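Local coordinates for protein probable starch synthase 4, chloroplastic/amyloplastic (Arabidopsis thaliana, PDB 6GNE) that is a probable plastid starch synthase of the GT-B class, built from two Rossmann-like domains with a ligand-holding cleft between them, at residues A[220-234]-A[249-262]. Residues are numbered along the deposited sequence; the frame is centred on the assembly and turned at random.
With GLC (alpha-D-glucopyranose), chain D; AC1 (4,6-dideoxy-4-{[(1S,4R,5S,6S)-4,5,6-trihydroxy-3-(hydroxymethyl)cyclohex-2-en-1-yl]amino}-alpha-D-glucopyranose), chain C.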
ATOM      1  N   ILE A 220       6.276  14.572  10.418  1.00 45.10           N
ATOM      2  CA  ILE A 220       7.698  14.609  10.082  1.00 45.21           C
ATOM      3  C   ILE A 220       8.461  15.267  11.233  1.00 46.14           C
ATOM      4  O   ILE A 220       9.513  14.816  11.635  1.00 45.47           O
ATOM      5  CB  ILE A 220       7.978  15.312   8.752  1.00 46.09           C
ATOM      6  CG1 ILE A 220       7.444  14.482   7.568  1.00 44.55           C
ATOM      7  CG2 ILE A 220       9.472  15.602   8.567  1.00 48.21           C
ATOM      8  CD1 ILE A 220       7.097  15.315   6.331  1.00 44.07           C
ATOM      9  N   ILE A 221       7.902  16.337  11.766  1.00 47.31           N
ATOM     10  CA  ILE A 221       8.559  17.118  12.817  1.00 49.62           C
ATOM     11  C   ILE A 221       8.600  16.393  14.159  1.00 49.35           C
ATOM     12  O   ILE A 221       9.629  16.265  14.779  1.00 49.32           O
ATOM     13  CB  ILE A 221       7.918  18.513  12.907  1.00 51.62           C
ATOM     14  CG1 ILE A 221       8.255  19.275  11.595  1.00 51.98           C
ATOM     15  CG2 ILE A 221       8.438  19.303  14.109  1.00 54.35           C
ATOM     16  CD1 ILE A 221       7.383  20.468  11.350  1.00 53.84           C
ATOM     17  N   PHE A 222       7.463  15.885  14.582  1.00 49.56           N
ATOM     18  CA  PHE A 222       7.320  15.279  15.917  1.00 49.95           C
ATOM     19  C   PHE A 222       7.750  13.818  16.064  1.00 47.98           C
ATOM     20  O   PHE A 222       7.760  13.312  17.164  1.00 50.17           O
ATOM     21  CB  PHE A 222       5.873  15.472  16.417  1.00 50.42           C
ATOM     22  CG  PHE A 222       5.579  16.877  16.822  1.00 53.02           C
ATOM     23  CD1 PHE A 222       5.767  17.261  18.137  1.00 56.03           C
ATOM     24  CD2 PHE A 222       5.146  17.839  15.908  1.00 53.63           C
ATOM     25  CE1 PHE A 222       5.512  18.567  18.551  1.00 58.04           C
ATOM     26  CE2 PHE A 222       4.933  19.152  16.307  1.00 56.02           C
ATOM     27  CZ  PHE A 222       5.106  19.506  17.634  1.00 57.86           C
ATOM     28  N   SER A 223       8.097  13.128  14.989  1.00 45.68           N
ATOM     29  CA  SER A 223       8.430  11.714  15.080  1.00 43.94           C
ATOM     30  C   SER A 223       9.916  11.565  15.250  1.00 44.04           C
ATOM     31  O   SER A 223      10.659  12.370  14.753  1.00 44.32           O
ATOM     32  CB  SER A 223       7.953  10.980  13.839  1.00 41.72           C
ATOM     33  OG  SER A 223       6.542  11.116  13.706  1.00 41.18           O
ATOM     34  N   ASN A 224      10.337  10.517  15.939  1.00 44.18           N
ATOM     35  CA  ASN A 224      11.763  10.208  16.103  1.00 45.07           C
ATOM     36  C   ASN A 224      12.357   9.497  14.881  1.00 43.82           C
ATOM     37  O   ASN A 224      13.586   9.523  14.684  1.00 44.27           O
ATOM     38  CB  ASN A 224      11.962   9.321  17.339  1.00 46.11           C
ATOM     39  CG  ASN A 224      11.416   9.956  18.584  1.00 47.96           C
ATOM     40  OD1 ASN A 224      10.370   9.548  19.143  1.00 48.54           O
ATOM     41  ND2 ASN A 224      12.083  11.000  19.001  1.00 49.44           N
ATOM     42  N   ILE A 225      11.482   8.835  14.099  1.00 41.83           N
ATOM     43  CA  ILE A 225      11.866   8.109  12.898  1.00 40.69           C
ATOM     44  C   ILE A 225      10.825   8.422  11.839  1.00 39.26           C
ATOM     45  O   ILE A 225       9.627   8.298  12.102  1.00 38.68           O
ATOM     46  CB  ILE A 225      11.890   6.553  13.124  1.00 40.11           C
ATOM     47  CG1 ILE A 225      12.797   6.154  14.299  1.00 41.87           C
ATOM     48  CG2 ILE A 225      12.367   5.816  11.881  1.00 38.46           C
ATOM     49  CD1 ILE A 225      12.490   4.769  14.854  1.00 41.83           C
ATOM     50  N   VAL A 226      11.273   8.806  10.638  1.00 39.18           N
ATOM     51  CA  VAL A 226      10.353   9.047   9.515  1.00 37.58           C
ATOM     52  C   VAL A 226      10.795   8.240   8.332  1.00 36.67           C
ATOM     53  O   VAL A 226      11.929   8.392   7.882  1.00 37.92           O
ATOM     54  CB  VAL A 226      10.321  10.537   9.095  1.00 38.78           C
ATOM     55  CG1 VAL A 226       9.238  10.748   8.032  1.00 37.32           C
ATOM     56  CG2 VAL A 226      10.142  11.468  10.330  1.00 40.58           C
ATOM     57  N   THR A 227       9.918   7.386   7.798  1.00 35.76           N
ATOM     58  CA  THR A 227      10.247   6.635   6.562  1.00 34.79           C
ATOM     59  C   THR A 227       9.238   6.838   5.459  1.00 33.70           C
ATOM     60  O   THR A 227       8.120   7.292   5.683  1.00 32.54           O
ATOM     61  CB  THR A 227      10.428   5.104   6.783  1.00 34.03           C
ATOM     62  OG1 THR A 227       9.155   4.437   6.794  1.00 33.29           O
ATOM     63  CG2 THR A 227      11.179   4.824   8.081  1.00 35.63           C
ATOM     64  N   THR A 228       9.685   6.514   4.248  1.00 33.85           N
ATOM     65  CA  THR A 228       8.796   6.255   3.137  1.00 32.95           C
ATOM     66  C   THR A 228       9.208   4.950   2.474  1.00 32.33           C
ATOM     67  O   THR A 228      10.165   4.293   2.888  1.00 32.82           O
ATOM     68  CB  THR A 228       8.690   7.429   2.156  1.00 32.76           C
ATOM     69  OG1 THR A 228       7.630   7.168   1.245  1.00 31.48           O
ATOM     70  CG2 THR A 228       9.978   7.650   1.394  1.00 33.54           C
ATOM     71  N   VAL A 229       8.485   4.594   1.436  1.00 31.11           N
ATOM     72  CA  VAL A 229       8.383   3.209   1.039  1.00 31.19           C
ATOM     73  C   VAL A 229       9.309   2.764  -0.134  1.00 31.53           C
ATOM     74  O   VAL A 229       9.204   1.595  -0.592  1.00 30.08           O
ATOM     75  CB  VAL A 229       6.899   2.851   0.815  1.00 30.42           C
ATOM     76  CG1 VAL A 229       6.182   2.908   2.168  1.00 30.98           C
ATOM     77  CG2 VAL A 229       6.236   3.802  -0.189  1.00 29.52           C
ATOM     78  N   SER A 230      10.233   3.643  -0.568  1.00 32.03           N
ATOM     79  CA  SER A 230      11.356   3.197  -1.417  1.00 33.13           C
ATOM     80  C   SER A 230      12.489   4.202  -1.424  1.00 34.69           C
ATOM     81  O   SER A 230      12.240   5.383  -1.315  1.00 36.43           O
ATOM     82  CB  SER A 230      10.899   2.943  -2.866  1.00 32.01           C
ATOM     83  OG  SER A 230      10.574   4.162  -3.520  1.00 32.49           O
ATOM     84  N   PRO A 231      13.737   3.743  -1.562  1.00 36.70           N
ATOM     85  CA  PRO A 231      14.865   4.713  -1.652  1.00 39.07           C
ATOM     86  C   PRO A 231      14.706   5.789  -2.769  1.00 39.35           C
ATOM     87  O   PRO A 231      14.955   6.981  -2.526  1.00 40.84           O
ATOM     88  CB  PRO A 231      16.087   3.821  -1.950  1.00 38.92           C
ATOM     89  CG  PRO A 231      15.710   2.445  -1.507  1.00 37.96           C
ATOM     90  CD  PRO A 231      14.208   2.340  -1.540  1.00 36.67           C
ATOM     91  N   THR A 232      14.278   5.380  -3.963  1.00 38.04           N
ATOM     92  CA  THR A 232      14.111   6.324  -5.079  1.00 37.88           C
ATOM     93  C   THR A 232      13.006   7.357  -4.802  1.00 36.86           C
ATOM     94  O   THR A 232      13.210   8.560  -5.011  1.00 35.76           O
ATOM     95  CB  THR A 232      13.861   5.593  -6.421  1.00 37.38           C
ATOM     96  OG1 THR A 232      15.008   4.798  -6.760  1.00 37.44           O
ATOM     97  CG2 THR A 232      13.574   6.583  -7.563  1.00 37.28           C
ATOM     98  N   TYR A 233      11.859   6.898  -4.306  1.00 35.09           N
ATOM     99  CA  TYR A 233      10.805   7.842  -3.914  1.00 34.95           C
ATOM    100  C   TYR A 233      11.290   8.850  -2.850  1.00 36.03           C
ATOM    101  O   TYR A 233      10.991  10.025  -2.951  1.00 34.90           O
ATOM    102  CB  TYR A 233       9.579   7.112  -3.405  1.00 33.62           C
ATOM    103  CG  TYR A 233       8.394   7.997  -3.151  1.00 33.98           C
ATOM    104  CD1 TYR A 233       7.847   8.780  -4.165  1.00 34.93           C
ATOM    105  CD2 TYR A 233       7.786   8.028  -1.907  1.00 34.83           C
ATOM    106  CE1 TYR A 233       6.724   9.568  -3.943  1.00 35.45           C
ATOM    107  CE2 TYR A 233       6.650   8.796  -1.669  1.00 35.43           C
ATOM    108  CZ  TYR A 233       6.129   9.569  -2.683  1.00 36.24           C
ATOM    109  OH  TYR A 233       5.026  10.342  -2.430  1.00 37.59           O
ATOM    110  N   ALA A 234      12.064   8.381  -1.872  1.00 36.65           N
ATOM    111  CA  ALA A 234      12.670   9.272  -0.867  1.00 38.70           C
ATOM    112  C   ALA A 234      13.507  10.359  -1.508  1.00 40.93           C
ATOM    113  O   ALA A 234      13.467  11.527  -1.048  1.00 41.71           O
ATOM    114  CB  ALA A 234      13.493   8.503   0.153  1.00 38.15           C
ATOM    115  N   THR A 249      10.970  20.773   4.290  1.00 54.16           N
ATOM    116  CA  THR A 249      10.873  20.160   5.598  1.00 53.90           C
ATOM    117  C   THR A 249      11.662  18.842   5.668  1.00 52.42           C
ATOM    118  O   THR A 249      12.343  18.569   6.674  1.00 52.44           O
ATOM    119  CB  THR A 249       9.388  19.913   5.950  1.00 52.66           C
ATOM    120  OG1 THR A 249       8.698  21.164   5.954  1.00 53.93           O
ATOM    121  CG2 THR A 249       9.236  19.218   7.305  1.00 52.69           C
ATOM    122  N   LEU A 250      11.557  18.034   4.612  1.00 51.01           N
ATOM    123  CA  LEU A 250      12.275  16.756   4.537  1.00 50.66           C
ATOM    124  C   LEU A 250      13.787  16.915   4.412  1.00 52.35           C
ATOM    125  O   LEU A 250      14.531  16.100   4.971  1.00 51.78           O
ATOM    126  CB  LEU A 250      11.742  15.887   3.388  1.00 48.36           C
ATOM    127  CG  LEU A 250      10.357  15.282   3.609  1.00 45.98           C
ATOM    128  CD1 LEU A 250       9.740  14.934   2.280  1.00 44.18           C
ATOM    129  CD2 LEU A 250      10.389  14.085   4.554  1.00 45.20           C
ATOM    130  N   ASN A 251      14.231  17.953   3.696  1.00 54.65           N
ATOM    131  CA  ASN A 251      15.666  18.278   3.630  1.00 56.87           C
ATOM    132  C   ASN A 251      16.234  18.736   4.959  1.00 58.65           C
ATOM    133  O   ASN A 251      17.380  18.422   5.262  1.00 61.42           O
ATOM    134  CB  ASN A 251      15.972  19.337   2.535  1.00 58.71           C
ATOM    135  CG  ASN A 251      15.828  18.782   1.120  1.00 58.40           C
ATOM    136  OD1 ASN A 251      16.150  17.631   0.876  1.00 56.85           O
ATOM    137  ND2 ASN A 251      15.343  19.599   0.190  1.00 59.25           N
ATOM    138  N   PHE A 252      15.434  19.475   5.731  1.00 57.77           N
ATOM    139  CA  PHE A 252      15.839  19.966   7.043  1.00 58.26           C
ATOM    140  C   PHE A 252      16.003  18.803   8.022  1.00 57.08           C
ATOM    141  O   PHE A 252      16.993  18.700   8.748  1.00 58.53           O
ATOM    142  CB  PHE A 252      14.772  20.940   7.544  1.00 58.11           C
ATOM    143  CG  PHE A 252      15.203  21.794   8.674  1.00 59.75           C
ATOM    144  CD1 PHE A 252      16.084  22.848   8.446  1.00 61.48           C
ATOM    145  CD2 PHE A 252      14.687  21.596   9.950  1.00 59.61           C
ATOM    146  CE1 PHE A 252      16.461  23.679   9.474  1.00 63.82           C
ATOM    147  CE2 PHE A 252      15.061  22.436  10.999  1.00 62.24           C
ATOM    148  CZ  PHE A 252      15.957  23.470  10.757  1.00 64.60           C
ATOM    149  N   HIS A 253      15.029  17.902   8.004  1.00 54.79           N
ATOM    150  CA  HIS A 253      14.992  16.738   8.884  1.00 53.49           C
ATOM    151  C   HIS A 253      15.545  15.476   8.200  1.00 51.69           C
ATOM    152  O   HIS A 253      15.134  14.368   8.543  1.00 48.95           O
ATOM    153  CB  HIS A 253      13.554  16.507   9.374  1.00 52.49           C
ATOM    154  CG  HIS A 253      13.090  17.539  10.350  1.00 54.43           C
ATOM    155  ND1 HIS A 253      12.202  18.547  10.011  1.00 54.57           N
ATOM    156  CD2 HIS A 253      13.426  17.748  11.642  1.00 55.77           C
ATOM    157  CE1 HIS A 253      12.007  19.323  11.056  1.00 56.50           C
ATOM    158  NE2 HIS A 253      12.743  18.864  12.054  1.00 57.68           N
ATOM    159  N   SER A 254      16.498  15.637   7.276  1.00 52.25           N
ATOM    160  CA  SER A 254      16.977  14.503   6.499  1.00 51.49           C
ATOM    161  C   SER A 254      17.646  13.387   7.337  1.00 52.15           C
ATOM    162  O   SER A 254      17.477  12.214   7.043  1.00 49.77           O
ATOM    163  CB  SER A 254      17.886  14.951   5.358  1.00 51.77           C
ATOM    164  OG  SER A 254      19.115  15.340   5.872  1.00 54.68           O
ATOM    165  N   LYS A 255      18.370  13.757   8.386  1.00 55.93           N
ATOM    166  CA  LYS A 255      19.069  12.784   9.246  1.00 57.51           C
ATOM    167  C   LYS A 255      18.186  11.604   9.745  1.00 54.38           C
ATOM    168  O   LYS A 255      18.684  10.500   9.889  1.00 54.27           O
ATOM    169  CB  LYS A 255      19.654  13.453  10.494  1.00 62.40           C
ATOM    170  CG  LYS A 255      20.816  14.474  10.398  1.00 67.19           C
ATOM    171  CD  LYS A 255      21.245  14.791  11.853  1.00 71.70           C
ATOM    172  CE  LYS A 255      21.558  16.275  12.186  1.00 76.03           C
ATOM    173  NZ  LYS A 255      22.940  16.731  11.836  1.00 78.87           N
ATOM    174  N   LYS A 256      16.913  11.869  10.036  1.00 51.72           N
ATOM    175  CA  LYS A 256      15.978  10.859  10.550  1.00 49.06           C
ATOM    176  C   LYS A 256      14.998  10.314   9.496  1.00 45.99           C
ATOM    177  O   LYS A 256      14.155   9.481   9.839  1.00 43.58           O
ATOM    178  CB  LYS A 256      15.197  11.391  11.763  1.00 49.80           C
ATOM    179  CG  LYS A 256      14.128  12.421  11.448  1.00 49.47           C
ATOM    180  CD  LYS A 256      13.610  13.118  12.713  1.00 50.15           C
ATOM    181  CE  LYS A 256      12.454  14.047  12.348  1.00 49.75           C
ATOM    182  NZ  LYS A 256      11.770  14.597  13.549  1.00 50.35           N
ATOM    183  N   PHE A 257      15.139  10.767   8.245  1.00 45.01           N
ATOM    184  CA  PHE A 257      14.268  10.389   7.124  1.00 43.25           C
ATOM    185  C   PHE A 257      14.965   9.392   6.234  1.00 42.94           C
ATOM    186  O   PHE A 257      16.050   9.646   5.740  1.00 43.70           O
ATOM    187  CB  PHE A 257      13.902  11.608   6.265  1.00 43.20           C
ATOM    188  CG  PHE A 257      13.037  11.292   5.064  1.00 40.55           C
ATOM    189  CD1 PHE A 257      11.877  10.545   5.188  1.00 39.04           C
ATOM    190  CD2 PHE A 257      13.377  11.788   3.805  1.00 40.27           C
ATOM    191  CE1 PHE A 257      11.083  10.276   4.072  1.00 37.69           C
ATOM    192  CE2 PHE A 257      12.578  11.546   2.708  1.00 38.50           C
ATOM    193  CZ  PHE A 257      11.438  10.773   2.832  1.00 37.45           C
ATOM    194  N   ILE A 258      14.334   8.261   5.998  1.00 43.64           N
ATOM    195  CA  ILE A 258      14.939   7.255   5.140  1.00 44.35           C
ATOM    196  C   ILE A 258      13.874   6.490   4.351  1.00 41.34           C
ATOM    197  O   ILE A 258      12.803   6.271   4.846  1.00 39.96           O
ATOM    198  CB  ILE A 258      15.865   6.326   5.952  1.00 46.30           C
ATOM    199  CG1 ILE A 258      16.679   5.424   5.018  1.00 47.54           C
ATOM    200  CG2 ILE A 258      15.072   5.531   6.978  1.00 45.92           C
ATOM    201  CD1 ILE A 258      17.982   4.966   5.639  1.00 50.18           C
ATOM    202  N   GLY A 259      14.206   6.122   3.123  1.00 40.70           N
ATOM    203  CA  GLY A 259      13.327   5.363   2.259  1.00 39.96           C
ATOM    204  C   GLY A 259      13.689   3.896   2.303  1.00 39.72           C
ATOM    205  O   GLY A 259      14.838   3.550   2.099  1.00 40.49           O
ATOM    206  N   ILE A 260      12.700   3.041   2.560  1.00 38.80           N
ATOM    207  CA  ILE A 260      12.911   1.600   2.692  1.00 38.78           C
ATOM    208  C   ILE A 260      11.885   0.896   1.812  1.00 36.73           C
ATOM    209  O   ILE A 260      10.665   1.044   2.025  1.00 34.10           O
ATOM    210  CB  ILE A 260      12.702   1.117   4.143  1.00 40.33           C
ATOM    211  CG1 ILE A 260      13.753   1.704   5.083  1.00 42.91           C
ATOM    212  CG2 ILE A 260      12.751  -0.409   4.220  1.00 40.55           C
ATOM    213  CD1 ILE A 260      13.402   1.519   6.564  1.00 44.05           C
ATOM    214  N   LEU A 261      12.392   0.105   0.869  1.00 36.50           N
ATOM    215  CA  LEU A 261      11.552  -0.613  -0.092  1.00 35.55           C
ATOM    216  C   LEU A 261      10.656  -1.598   0.629  1.00 34.86           C
ATOM    217  O   LEU A 261      11.152  -2.451   1.366  1.00 34.75           O
ATOM    218  CB  LEU A 261      12.409  -1.357  -1.126  1.00 35.51           C
ATOM    219  CG  LEU A 261      11.689  -1.896  -2.369  1.00 34.81           C
ATOM    220  CD1 LEU A 261      11.034  -0.801  -3.229  1.00 33.58           C
ATOM    221  CD2 LEU A 261      12.687  -2.721  -3.176  1.00 35.10           C
ATOM    222  N   ASN A 262       9.341  -1.462   0.435  1.00 34.26           N
ATOM    223  CA  ASN A 262       8.392  -2.440   0.980  1.00 34.74           C
ATOM    224  C   ASN A 262       8.766  -3.872   0.501  1.00 35.82           C
ATOM    225  O   ASN A 262       9.249  -4.060  -0.631  1.00 35.10           O
ATOM    226  CB  ASN A 262       6.964  -2.165   0.510  1.00 33.87           C
ATOM    227  CG  ASN A 262       6.366  -0.892   1.059  1.00 34.05           C
ATOM    228  OD1 ASN A 262       5.453  -0.334   0.436  1.00 34.19           O
ATOM    229  ND2 ASN A 262       6.796  -0.465   2.247  1.00 33.51           N
TER
HETATM  230  C1  GLC D   2       8.959  17.071  19.672  1.00103.24           C
HETATM  231  C2  GLC D   2       9.647  17.437  18.351  1.00101.11           C
HETATM  232  C3  GLC D   2      10.183  18.867  18.372  1.00101.40           C
HETATM  233  C4  GLC D   2       9.008  19.779  18.740  1.00104.50           C
HETATM  234  C5  GLC D   2       8.593  19.407  20.177  1.00107.82           C
HETATM  235  C6  GLC D   2       7.556  20.334  20.817  1.00110.27           C
HETATM  236  O2  GLC D   2      10.708  16.539  18.046  1.00 99.69           O
HETATM  237  O3  GLC D   2      10.751  19.244  17.110  1.00 93.97           O
HETATM  238  O4  GLC D   2       9.296  21.177  18.543  1.00 95.79           O
HETATM  239  O5  GLC D   2       8.056  18.077  20.126  1.00106.15           O
HETATM  240  O6  GLC D   2       6.780  19.654  21.823  1.00104.07           O
HETATM  241  C1  AC1 C   3      -4.314   5.601   0.771  1.00 35.38           C
HETATM  242  O2  AC1 C   3      -2.755   7.005   1.988  1.00 35.07           O
HETATM  243  C2  AC1 C   3      -2.872   5.773   1.257  1.00 36.38           C
HETATM  244  C4A AC1 C   3       2.661   2.194  -2.036  1.00 31.44           C
HETATM  245  C3  AC1 C   3      -1.870   5.677   0.096  1.00 35.52           C
HETATM  246  O3  AC1 C   3      -0.560   5.786   0.659  1.00 35.84           O
HETATM  247  C4  AC1 C   3      -2.072   4.360  -0.660  1.00 34.55           C
HETATM  248  N4A AC1 C   3      -1.112   4.120  -1.752  1.00 35.55           N
HETATM  249  C5  AC1 C   3      -3.521   4.375  -1.152  1.00 34.19           C
HETATM  250  O5  AC1 C   3      -4.406   4.422  -0.030  1.00 35.06           O
HETATM  251  C6  AC1 C   3      -3.912   3.128  -1.926  1.00 34.74           C
HETATM  252  C1B AC1 C   3       0.340   3.987  -1.568  1.00 33.90           C
HETATM  253  C2B AC1 C   3       1.155   4.046  -2.885  1.00 33.60           C
HETATM  254  O2B AC1 C   3       0.375   4.459  -4.024  1.00 33.02           O
HETATM  255  C3B AC1 C   3       1.903   2.762  -3.226  1.00 32.53           C
HETATM  256  O3B AC1 C   3       2.900   3.113  -4.182  1.00 33.96           O
HETATM  257  O4  AC1 C   3       3.251   0.948  -2.411  1.00 29.01           O
HETATM  258  C5B AC1 C   3       1.775   2.048  -0.835  1.00 30.56           C
HETATM  259  C7B AC1 C   3       0.697   2.821  -0.665  1.00 31.82           C
HETATM  260  C6B AC1 C   3       2.135   1.052   0.242  1.00 30.70           C
HETATM  261  O6B AC1 C   3       3.385   1.395   0.852  1.00 29.58           O
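Val226 and Thr228 pair in parallel with Phe257 and Gly259 at the border of the N-terminal Rossmann-like sheet of this GT-B protein, where strand 257-259 lies beside 225-228 after a helical beta-alpha-beta connection. The backbone bonds alternate across the pair: Val226 N gives to Lys256 O, Val226 O receives Ile258 N, Ile258 O takes Thr228 N, and the paired strands close with Ile260 N on Thr228 O (2.8 Å, nearly straight at 172°). Strand 169-174 holds the other edge of 225-228.

At the start of the pair, Lys256 reaches across to the end of helix 215-222. Its chain is extended beyond CG, which carries NZ to Ser223 O at 2.8 Å, close to the line of that carbonyl; weak bonds run to Ile220 O and Ile221 O. On the face carrying Val226, the Phe257 ring meets Val226 CG1 through CD1 (3.9 Å) and Thr228 CG2 through CZ (3.7 Å), while Leu250 CD2 sits 3.6 Å above the ring centre.

Past the strands, Asn262 N binds Val229 O, and Asn262 OD1 accepts from O6B of the AC1 unit at 2.7 Å. Val229 CG1 packs obliquely beside Asn262 ND2 (3.4 Å). One end of the pairing thus gathers helix-terminal carbonyls around an ammonium, which probably offsets their partial negative charge, while the other probably helps place the Asn262 amide oxygen for O6B of AC1.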